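Local coordinates for protein soluble epoxide hydrolase (Bacillus megaterium, PDB 4INZ) that belongs to the alpha/beta hydrolase superfamily, with a mostly parallel central sheet flanked by helices and, as in its relatives, a helical lid, at residues Ser62-Thr67 with Val297-Leu302; Glu160-Phe165 with Leu223-Glu228; Val28-Ile33 with Val93-Gln98. The protein carries 1 engineered substitution. All coordinates share one frame; numbering follows the deposited sequence.

Contact 1. Residues Ser62-Thr67 with Val297-Leu302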
loop_
_atom_site.group_PDB
_atom_site.type_symbol
_atom_site.label_atom_id
_atom_site.label_comp_id
_atom_site.label_asym_id
_atom_site.label_seq_id
_atom_site.Cartn_x
_atom_site.Cartn_y
_atom_site.Cartn_z
ATOM N N SER A 62 10.955 -15.112 4.914
ATOM C CA SER A 62 10.436 -15.883 6.050
ATOM C C SER A 62 11.457 -16.808 6.726
ATOM O O SER A 62 11.171 -17.384 7.779
ATOM C CB SER A 62 9.187 -16.672 5.646
ATOM O OG SER A 62 9.457 -17.544 4.562
ATOM N N ASN A 63 12.640 -16.956 6.143
ATOM C CA ASN A 63 13.686 -17.740 6.792
ATOM C C ASN A 63 14.468 -16.907 7.797
ATOM O O ASN A 63 15.194 -17.449 8.631
ATOM C CB ASN A 63 14.644 -18.349 5.764
ATOM C CG ASN A 63 13.935 -19.227 4.755
ATOM O OD1 ASN A 63 14.003 -18.982 3.550
ATOM N ND2 ASN A 63 13.245 -20.255 5.240
ATOM N N ASP A 64 14.316 -15.589 7.720
ATOM C CA ASP A 64 15.074 -14.686 8.580
ATOM C C ASP A 64 14.193 -13.721 9.367
ATOM O O ASP A 64 14.652 -13.096 10.329
ATOM C CB ASP A 64 16.098 -13.906 7.748
ATOM C CG ASP A 64 17.180 -14.800 7.175
ATOM O OD1 ASP A 64 18.132 -15.108 7.914
ATOM O OD2 ASP A 64 17.078 -15.203 5.994
ATOM N N PHE A 65 12.934 -13.612 8.961
ATOM C CA PHE A 65 11.989 -12.686 9.579
ATOM C C PHE A 65 10.644 -13.373 9.808
ATOM O O PHE A 65 10.323 -14.364 9.154
ATOM C CB PHE A 65 11.735 -11.488 8.658
ATOM C CG PHE A 65 12.914 -10.561 8.498
ATOM C CD1 PHE A 65 13.824 -10.739 7.463
ATOM C CD2 PHE A 65 13.089 -9.488 9.364
ATOM C CE1 PHE A 65 14.907 -9.873 7.313
ATOM C CE2 PHE A 65 14.166 -8.616 9.220
ATOM C CZ PHE A 65 15.074 -8.804 8.195
ATOM N N HIS A 66 9.854 -12.833 10.731
ATOM C CA HIS A 66 8.452 -13.195 10.835
ATOM C C HIS A 66 7.705 -12.316 9.844
ATOM O O HIS A 66 7.426 -11.147 10.125
ATOM C CB HIS A 66 7.924 -12.956 12.255
ATOM C CG HIS A 66 6.495 -13.362 12.446
ATOM N ND1 HIS A 66 5.764 -13.008 13.561
ATOM C CD2 HIS A 66 5.660 -14.091 11.665
ATOM C CE1 HIS A 66 4.543 -13.505 13.461
ATOM N NE2 HIS A 66 4.454 -14.166 12.320
ATOM N N THR A 67 7.399 -12.873 8.676
ATOM C CA THR A 67 6.745 -12.108 7.620
ATOM C C THR A 67 5.234 -12.176 7.781
ATOM O O THR A 67 4.650 -13.254 7.752
ATOM C CB THR A 67 7.124 -12.636 6.223
ATOM O OG1 THR A 67 6.812 -14.031 6.142
ATOM C CG2 THR A 67 8.613 -12.437 5.965
ATOM N N VAL A 297 17.342 -5.995 -3.693
ATOM C CA VAL A 297 17.444 -4.623 -3.202
ATOM C C VAL A 297 17.011 -4.548 -1.735
ATOM O O VAL A 297 17.640 -3.857 -0.922
ATOM C CB VAL A 297 16.612 -3.640 -4.061
ATOM C CG1 VAL A 297 16.577 -2.251 -3.413
ATOM C CG2 VAL A 297 17.200 -3.555 -5.476
ATOM N N MET A 298 15.951 -5.275 -1.391
ATOM C CA MET A 298 15.505 -5.318 -0.003
ATOM C C MET A 298 16.609 -5.863 0.891
ATOM O O MET A 298 16.909 -5.275 1.925
ATOM C CB MET A 298 14.217 -6.134 0.148
ATOM C CG MET A 298 13.015 -5.467 -0.505
ATOM S SD MET A 298 11.525 -6.492 -0.463
ATOM C CE MET A 298 11.257 -6.639 1.309
ATOM N N TRP A 299 17.224 -6.975 0.490
ATOM C CA TRP A 299 18.342 -7.530 1.255
ATOM C C TRP A 299 19.465 -6.511 1.391
ATOM O O TRP A 299 20.034 -6.324 2.473
ATOM C CB TRP A 299 18.897 -8.793 0.593
ATOM C CG TRP A 299 18.159 -10.041 0.964
ATOM C CD1 TRP A 299 17.551 -10.923 0.114
ATOM C CD2 TRP A 299 17.951 -10.548 2.285
ATOM N NE1 TRP A 299 16.980 -11.949 0.827
ATOM C CE2 TRP A 299 17.208 -11.743 2.162
ATOM C CE3 TRP A 299 18.312 -10.106 3.562
ATOM C CZ2 TRP A 299 16.825 -12.504 3.271
ATOM C CZ3 TRP A 299 17.932 -10.871 4.665
ATOM C CH2 TRP A 299 17.198 -12.053 4.508
ATOM N N ASN A 300 19.791 -5.859 0.284
ATOM C CA ASN A 300 20.872 -4.886 0.297
ATOM C C ASN A 300 20.620 -3.807 1.352
ATOM O O ASN A 300 21.506 -3.451 2.138
ATOM C CB ASN A 300 21.039 -4.260 -1.083
ATOM C CG ASN A 300 22.272 -3.398 -1.175
ATOM O OD1 ASN A 300 23.400 -3.905 -1.227
ATOM N ND2 ASN A 300 22.069 -2.083 -1.198
ATOM N N PHE A 301 19.396 -3.300 1.362
ATOM C CA PHE A 301 18.961 -2.299 2.326
ATOM C C PHE A 301 18.997 -2.813 3.766
ATOM O O PHE A 301 19.538 -2.154 4.664
ATOM C CB PHE A 301 17.538 -1.849 1.967
ATOM C CG PHE A 301 16.897 -0.980 3.004
ATOM C CD1 PHE A 301 17.410 0.279 3.291
ATOM C CD2 PHE A 301 15.768 -1.409 3.678
ATOM C CE1 PHE A 301 16.808 1.085 4.239
ATOM C CE2 PHE A 301 15.159 -0.603 4.638
ATOM C CZ PHE A 301 15.678 0.640 4.913
ATOM N N LEU A 302 18.419 -3.987 3.990
ATOM C CA LEU A 302 18.329 -4.539 5.344
ATOM C C LEU A 302 19.710 -4.833 5.925
ATOM O O LEU A 302 19.907 -4.803 7.146
ATOM C CB LEU A 302 17.473 -5.810 5.342
ATOM C CG LEU A 302 15.994 -5.604 4.984
ATOM C CD1 LEU A 302 15.337 -6.892 4.525
ATOM C CD2 LEU A 302 15.230 -4.987 6.163
#

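Contact 2. Residues Glu160-Phe165 with Leu223-Glu228. Engineered in segment 160-165: Ala162 (natural residue Met).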
loop_
_atom_site.group_PDB
_atom_site.type_symbol
_atom_site.label_atom_id
_atom_site.label_comp_id
_atom_site.label_asym_id
_atom_site.label_seq_id
_atom_site.Cartn_x
_atom_site.Cartn_y
_atom_site.Cartn_z
ATOM N N GLU A 160 -6.705 11.403 -11.865
ATOM C CA GLU A 160 -8.092 11.774 -12.143
ATOM C C GLU A 160 -9.071 10.688 -11.719
ATOM O O GLU A 160 -10.232 10.971 -11.427
ATOM C CB GLU A 160 -8.286 12.087 -13.629
ATOM C CG GLU A 160 -7.686 13.413 -14.077
ATOM C CD GLU A 160 -7.855 13.653 -15.568
ATOM O OE1 GLU A 160 -7.457 14.738 -16.051
ATOM O OE2 GLU A 160 -8.385 12.754 -16.259
ATOM N N TYR A 161 -8.602 9.445 -11.689
ATOM C CA TYR A 161 -9.466 8.329 -11.320
ATOM C C TYR A 161 -9.963 8.465 -9.882
ATOM O O TYR A 161 -11.041 7.976 -9.547
ATOM C CB TYR A 161 -8.750 6.987 -11.520
ATOM C CG TYR A 161 -7.623 6.750 -10.546
ATOM C CD1 TYR A 161 -6.346 7.227 -10.806
ATOM C CD2 TYR A 161 -7.837 6.053 -9.358
ATOM C CE1 TYR A 161 -5.311 7.020 -9.912
ATOM C CE2 TYR A 161 -6.808 5.841 -8.458
ATOM C CZ TYR A 161 -5.549 6.329 -8.739
ATOM O OH TYR A 161 -4.522 6.120 -7.850
ATOM N N ALA A 162 -9.181 9.127 -9.034
ATOM C CA ALA A 162 -9.571 9.309 -7.636
ATOM C C ALA A 162 -10.827 10.171 -7.522
ATOM O O ALA A 162 -11.676 9.942 -6.657
ATOM C CB ALA A 162 -8.433 9.912 -6.836
ATOM N N LYS A 163 -10.945 11.160 -8.402
ATOM C CA LYS A 163 -12.155 11.964 -8.468
ATOM C C LYS A 163 -13.305 11.105 -8.991
ATOM O O LYS A 163 -14.410 11.131 -8.453
ATOM C CB LYS A 163 -11.931 13.191 -9.357
ATOM C CG LYS A 163 -13.150 14.085 -9.533
ATOM C CD LYS A 163 -13.704 14.575 -8.207
ATOM C CE LYS A 163 -14.673 15.738 -8.420
ATOM N NZ LYS A 163 -13.962 16.971 -8.868
ATOM N N TRP A 164 -13.032 10.320 -10.028
ATOM C CA TRP A 164 -14.047 9.438 -10.587
ATOM C C TRP A 164 -14.534 8.432 -9.546
ATOM O O TRP A 164 -15.720 8.100 -9.503
ATOM C CB TRP A 164 -13.511 8.723 -11.829
ATOM C CG TRP A 164 -14.526 7.879 -12.525
ATOM C CD1 TRP A 164 -15.751 8.276 -12.977
ATOM C CD2 TRP A 164 -14.400 6.494 -12.870
ATOM N NE1 TRP A 164 -16.397 7.223 -13.573
ATOM C CE2 TRP A 164 -15.591 6.117 -13.520
ATOM C CE3 TRP A 164 -13.398 5.534 -12.685
ATOM C CZ2 TRP A 164 -15.808 4.823 -13.986
ATOM C CZ3 TRP A 164 -13.616 4.247 -13.153
ATOM C CH2 TRP A 164 -14.812 3.906 -13.797
ATOM N N PHE A 165 -13.624 7.955 -8.698
ATOM C CA PHE A 165 -13.995 6.985 -7.661
ATOM C C PHE A 165 -15.014 7.544 -6.671
ATOM O O PHE A 165 -15.571 6.803 -5.865
ATOM C CB PHE A 165 -12.768 6.484 -6.894
ATOM C CG PHE A 165 -11.989 5.418 -7.611
ATOM C CD1 PHE A 165 -12.224 5.140 -8.951
ATOM C CD2 PHE A 165 -11.019 4.687 -6.938
ATOM C CE1 PHE A 165 -11.497 4.159 -9.611
ATOM C CE2 PHE A 165 -10.286 3.702 -7.592
ATOM C CZ PHE A 165 -10.528 3.435 -8.928
ATOM N N LEU A 223 -10.601 11.042 0.926
ATOM C CA LEU A 223 -9.445 11.838 0.511
ATOM C C LEU A 223 -9.777 13.325 0.431
ATOM O O LEU A 223 -10.840 13.714 -0.055
ATOM C CB LEU A 223 -8.897 11.347 -0.828
ATOM C CG LEU A 223 -8.259 9.957 -0.811
ATOM C CD1 LEU A 223 -7.943 9.492 -2.224
ATOM C CD2 LEU A 223 -7.001 9.975 0.046
ATOM N N LYS A 224 -8.854 14.152 0.910
ATOM C CA LYS A 224 -9.033 15.597 0.883
ATOM C C LYS A 224 -8.034 16.204 -0.089
ATOM O O LYS A 224 -7.051 16.825 0.314
ATOM C CB LYS A 224 -8.852 16.184 2.283
ATOM C CG LYS A 224 -9.864 15.663 3.298
ATOM C CD LYS A 224 -11.283 16.090 2.930
ATOM C CE LYS A 224 -12.260 14.916 2.958
ATOM N NZ LYS A 224 -12.404 14.294 4.309
ATOM N N ILE A 225 -8.284 16.000 -1.377
ATOM C CA ILE A 225 -7.352 16.438 -2.411
ATOM C C ILE A 225 -8.092 17.046 -3.582
ATOM O O ILE A 225 -7.582 17.063 -4.700
ATOM C CB ILE A 225 -6.496 15.261 -2.938
ATOM C CG1 ILE A 225 -7.384 14.196 -3.595
ATOM C CG2 ILE A 225 -5.659 14.669 -1.815
ATOM C CD1 ILE A 225 -6.607 13.070 -4.269
ATOM N N PHE A 226 -9.294 17.551 -3.324
ATOM C CA PHE A 226 -10.158 18.011 -4.406
ATOM C C PHE A 226 -10.416 19.520 -4.403
ATOM O O PHE A 226 -10.396 20.148 -5.461
ATOM C CB PHE A 226 -11.463 17.210 -4.413
ATOM C CG PHE A 226 -11.250 15.725 -4.506
ATOM C CD1 PHE A 226 -10.752 15.159 -5.668
ATOM C CD2 PHE A 226 -11.525 14.899 -3.429
ATOM C CE1 PHE A 226 -10.543 13.793 -5.758
ATOM C CE2 PHE A 226 -11.317 13.533 -3.513
ATOM C CZ PHE A 226 -10.826 12.980 -4.678
ATOM N N THR A 227 -10.634 20.102 -3.226
ATOM C CA THR A 227 -10.870 21.549 -3.124
ATOM C C THR A 227 -9.573 22.353 -3.123
ATOM O O THR A 227 -8.498 21.816 -2.848
ATOM C CB THR A 227 -11.655 21.921 -1.851
ATOM O OG1 THR A 227 -10.837 21.698 -0.692
ATOM C CG2 THR A 227 -12.941 21.101 -1.745
ATOM N N GLU A 228 -9.683 23.647 -3.420
ATOM C CA GLU A 228 -8.529 24.540 -3.408
ATOM C C GLU A 228 -7.832 24.503 -2.059
ATOM O O GLU A 228 -6.620 24.297 -1.981
ATOM C CB GLU A 228 -8.949 25.978 -3.712
ATOM C CG GLU A 228 -9.388 26.228 -5.138
ATOM C CD GLU A 228 -9.712 27.692 -5.387
ATOM O OE1 GLU A 228 -9.135 28.561 -4.691
ATOM O OE2 GLU A 228 -10.548 27.971 -6.274
#

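Contact 3. Residues Val28-Ile33 with Val93-Gln98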
loop_
_atom_site.group_PDB
_atom_site.type_symbol
_atom_site.label_atom_id
_atom_site.label_comp_id
_atom_site.label_asym_id
_atom_site.label_seq_id
_atom_site.Cartn_x
_atom_site.Cartn_y
_atom_site.Cartn_z
ATOM N N VAL A 28 -12.351 -4.358 14.820
ATOM C CA VAL A 28 -12.555 -5.195 13.641
ATOM C C VAL A 28 -11.668 -6.436 13.679
ATOM O O VAL A 28 -10.647 -6.454 14.368
ATOM C CB VAL A 28 -12.265 -4.412 12.338
ATOM C CG1 VAL A 28 -13.102 -3.142 12.287
ATOM C CG2 VAL A 28 -10.781 -4.078 12.226
ATOM N N ASN A 29 -12.069 -7.474 12.947
ATOM C CA ASN A 29 -11.241 -8.658 12.771
ATOM C C ASN A 29 -10.511 -8.552 11.445
ATOM O O ASN A 29 -11.147 -8.523 10.387
ATOM C CB ASN A 29 -12.093 -9.933 12.764
ATOM C CG ASN A 29 -12.689 -10.253 14.119
ATOM O OD1 ASN A 29 -12.070 -10.023 15.159
ATOM N ND2 ASN A 29 -13.902 -10.796 14.113
ATOM N N LEU A 30 -9.182 -8.482 11.496
ATOM C CA LEU A 30 -8.385 -8.426 10.277
ATOM C C LEU A 30 -7.728 -9.768 9.994
ATOM O O LEU A 30 -7.170 -10.400 10.893
ATOM C CB LEU A 30 -7.307 -7.352 10.383
ATOM C CG LEU A 30 -7.774 -5.920 10.613
ATOM C CD1 LEU A 30 -6.582 -4.994 10.575
ATOM C CD2 LEU A 30 -8.805 -5.515 9.572
ATOM N N HIS A 31 -7.800 -10.192 8.739
ATOM C CA HIS A 31 -7.166 -11.421 8.287
ATOM C C HIS A 31 -5.727 -11.158 7.839
ATOM O O HIS A 31 -5.424 -10.093 7.306
ATOM C CB HIS A 31 -7.971 -12.006 7.128
ATOM C CG HIS A 31 -7.366 -13.237 6.527
ATOM N ND1 HIS A 31 -6.595 -13.205 5.384
ATOM C CD2 HIS A 31 -7.441 -14.540 6.894
ATOM C CE1 HIS A 31 -6.211 -14.433 5.079
ATOM N NE2 HIS A 31 -6.713 -15.263 5.977
ATOM N N TYR A 32 -4.827 -12.114 8.057
ATOM C CA TYR A 32 -3.441 -11.931 7.609
ATOM C C TYR A 32 -2.771 -13.254 7.271
ATOM O O TYR A 32 -3.194 -14.310 7.743
ATOM C CB TYR A 32 -2.602 -11.183 8.655
ATOM C CG TYR A 32 -2.427 -11.912 9.980
ATOM C CD1 TYR A 32 -3.305 -11.696 11.030
ATOM C CD2 TYR A 32 -1.375 -12.797 10.182
ATOM C CE1 TYR A 32 -3.152 -12.340 12.238
ATOM C CE2 TYR A 32 -1.212 -13.453 11.402
ATOM C CZ TYR A 32 -2.105 -13.219 12.424
ATOM O OH TYR A 32 -1.968 -13.864 13.641
ATOM N N ILE A 33 -1.737 -13.182 6.435
ATOM C CA ILE A 33 -0.874 -14.318 6.136
ATOM C C ILE A 33 0.357 -14.210 7.007
ATOM O O ILE A 33 0.920 -13.124 7.146
ATOM C CB ILE A 33 -0.350 -14.270 4.688
ATOM C CG1 ILE A 33 -1.485 -14.270 3.679
ATOM C CG2 ILE A 33 0.591 -15.442 4.422
ATOM C CD1 ILE A 33 -0.969 -14.169 2.255
ATOM N N VAL A 93 -4.565 3.999 10.589
ATOM C CA VAL A 93 -3.296 4.099 11.303
ATOM C C VAL A 93 -3.341 3.341 12.629
ATOM O O VAL A 93 -2.369 2.688 13.014
ATOM C CB VAL A 93 -2.886 5.579 11.539
ATOM C CG1 VAL A 93 -1.776 5.682 12.590
ATOM C CG2 VAL A 93 -2.447 6.231 10.231
ATOM N N GLU A 94 -4.475 3.417 13.322
ATOM C CA GLU A 94 -4.639 2.692 14.580
ATOM C C GLU A 94 -4.681 1.182 14.344
ATOM O O GLU A 94 -4.184 0.405 15.163
ATOM C CB GLU A 94 -5.886 3.165 15.334
ATOM C CG GLU A 94 -6.181 2.373 16.604
ATOM C CD GLU A 94 -5.233 2.692 17.760
ATOM O OE1 GLU A 94 -4.308 3.512 17.588
ATOM O OE2 GLU A 94 -5.425 2.116 18.853
ATOM N N ASP A 95 -5.267 0.763 13.224
ATOM C CA ASP A 95 -5.233 -0.649 12.856
ATOM C C ASP A 95 -3.793 -1.128 12.890
ATOM O O ASP A 95 -3.484 -2.161 13.483
ATOM C CB ASP A 95 -5.791 -0.886 11.447
ATOM C CG ASP A 95 -7.307 -0.895 11.403
ATOM O OD1 ASP A 95 -7.944 -0.823 12.477
ATOM O OD2 ASP A 95 -7.857 -0.985 10.283
ATOM N N ILE A 96 -2.913 -0.371 12.238
ATOM C CA ILE A 96 -1.530 -0.790 12.090
ATOM C C ILE A 96 -0.834 -0.823 13.441
ATOM O O ILE A 96 -0.082 -1.749 13.734
ATOM C CB ILE A 96 -0.757 0.115 11.107
ATOM C CG1 ILE A 96 -1.474 0.155 9.752
ATOM C CG2 ILE A 96 0.680 -0.379 10.940
ATOM C CD1 ILE A 96 -1.761 -1.221 9.148
ATOM N N ARG A 97 -1.101 0.177 14.272
ATOM C CA ARG A 97 -0.502 0.214 15.599
ATOM C C ARG A 97 -0.875 -1.025 16.409
ATOM O O ARG A 97 -0.014 -1.647 17.033
ATOM C CB ARG A 97 -0.926 1.473 16.352
ATOM C CG ARG A 97 -0.032 1.805 17.525
ATOM C CD ARG A 97 -0.661 2.875 18.413
ATOM N NE ARG A 97 -1.911 2.420 19.015
ATOM C CZ ARG A 97 -1.980 1.644 20.092
ATOM N NH1 ARG A 97 -0.868 1.234 20.690
ATOM N NH2 ARG A 97 -3.158 1.273 20.572
ATOM N N GLN A 98 -2.157 -1.379 16.396
ATOM C CA GLN A 98 -2.644 -2.503 17.193
ATOM C C GLN A 98 -2.208 -3.852 16.617
ATOM O O GLN A 98 -2.023 -4.814 17.354
ATOM C CB GLN A 98 -4.169 -2.455 17.354
ATOM C CG GLN A 98 -4.691 -1.273 18.158
ATOM C CD GLN A 98 -6.120 -1.484 18.644
ATOM O OE1 GLN A 98 -6.595 -2.615 18.738
ATOM N NE2 GLN A 98 -6.813 -0.392 18.944
#

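Contact 1. Residues Ser62-Thr67 with Val297-Leu302
Phe65 and Trp299 meet at the rim of the alpha/beta hydrolase core, where the loop leading into strand 66-70 comes up against helix 291-303 near the C-terminus. CZ3 of Trp299 lies at the edge of the Phe65 ring, close to its plane, 4.1 Å from Phe65 CE1. Leu302, one turn further along the same helix, brings CD1 to 4.1 Å from Phe65 CE1, so this ring carbon rests against two neighbouring helix side chains, the indole and a leucine methyl. Asp64 supplies the other touch. Its side chain crosses that of Trp299 at about a right angle, with the carboxylate plane turned 88° from the indole, CB at the indole's edge in its plane, and OD2 3.5 Å from Trp299 CH2. No hydrogen bond spans the two segments.

Moving outward, the indole is oriented by chi1 of -85°, which puts CG beside the backbone N and swings the six-membered ring towards the loop. Phe61, from helix 55-61, meets the indole with ring planes about 35° apart, and also touches Leu302. Met41 of strand 40-44 contacts both Phe65 and Leu302, tying the patch to the sheet. The polar edge of the indole is held as well: Trp299 NE1 is hydrogen-bonded to OE2 of Glu60.

Contact 2. Residues Glu160-Phe165 with Leu223-Glu228
Phe226 and Lys163 cross obliquely where the short helix 160-164 faces the loop running from helix 213-220 to helix 228-231. Both pieces belong to the helical lid that alpha/beta hydrolases of this family insert between strands of the core sheet, here between 131-137 and 248-253. The phenyl ring reaches across to the helix backbone: CE1 of Phe226 is 3.6 Å from Lys163 CA, while CZ of Phe226 stands 3.7 Å from the carbonyl oxygen of Ala162.

Lys163 sends its CG anti to the backbone N (chi1 178°) and then bends at chi2, which lays the aliphatic chain alongside the ring and brings its CD to 3.9 Å from Phe226 CD1. Ile225, the residue just before Phe226, covers one face of the ring, with its CG1 3.7 Å above the plane and over the centre. Lys163 CD lies beyond the CD1-CE1 rim on the other side, so the contact uses the aliphatic part of the lysine.

Ala162, an engineered residue that is Met in the natural sequence, points its CB at the loop and comes 4.4 Å from Phe226 CZ; Ile225 CD1 lies 4.5 Å from Ala162 CB. A bound PEG, di(hydroxyethyl)ether probably from the crystallisation liquor, lies about 4 Å from the Ala162 side chain. Beyond the ring, the loop passes into helix 228-231, whose N-cap is Thr227, with OG1 bonded to Asp230 N. The Ala162 carbonyl beside the ring is itself occupied: its O accepts a hydrogen bond from Gln166 NE2.

Contact 3. Residues Val28-Ile33 with Val93-Gln98
Asp95 presents its flat carboxylate to strand 28-36, and two methyl groups approach it from the same side of its plane. Leu30 CD1 is 4.2 Å from Asp95 OD2, and Val28 CG2 is 4.3 Å from Asp95 OD1. No hydrogen bond links the two segments; the buried carboxylate finds its polar partners beyond them, OD2 in a salt bridge with Arg73 and OD1 hydrogen-bonded to Asn26 ND2.

A pair of flat groups lies along helix 89-102: Arg97 and Glu94. The guanidinium has Glu94 CD at its edge, in plane, and grips the carboxylate side-on. Arg97 NE is 3.0 Å from Glu94 OE1 in a nearly straight bond (171°), and a salt bridge joins Arg97 NH2 to Glu94 OE2, also at 3.0 Å. Both oxygens lie in the guanidinium plane, yet NE meets OE1 from above the carboxylate plane, 38° out of it. Glu94 OE2 also accepts from Gln98 NE2 at 2.9 Å, NH2 arriving on its syn side and the amide on its anti side, both from the same face. Together they fix the rotation of Glu94. Gln98 OE1 in turn holds the backbone N of Asn26.

Ile96 and Leu30 both touch Leu70 of strand 66-70. The helix packing on the sheet here belongs to a beta-alpha-beta crossover, from strand 66-70 to the parallel strand 108-112, as is characteristic of the alpha/beta hydrolase core.

In the fold
Contacts 1 and 3 share the central sheet: strand 66-70, entered through segment 62-67, is the neighbour of strand 28-36, and the chain goes on from it to helix 89-102. Their centres are 22 Å apart and their nearest atoms about 4 Å, without touching, and along the sequence their segments interleave. Contact 2 belongs to the lid instead, beside a bound PEG that probably came from the crystallisation liquor. It lies across the chain's centre from contact 1, with 36 Å between the two centres, and 26 Å from the centre of contact 3. In sequence it falls wholly between the two segments of contact 1, so the core closes around the lid insertion.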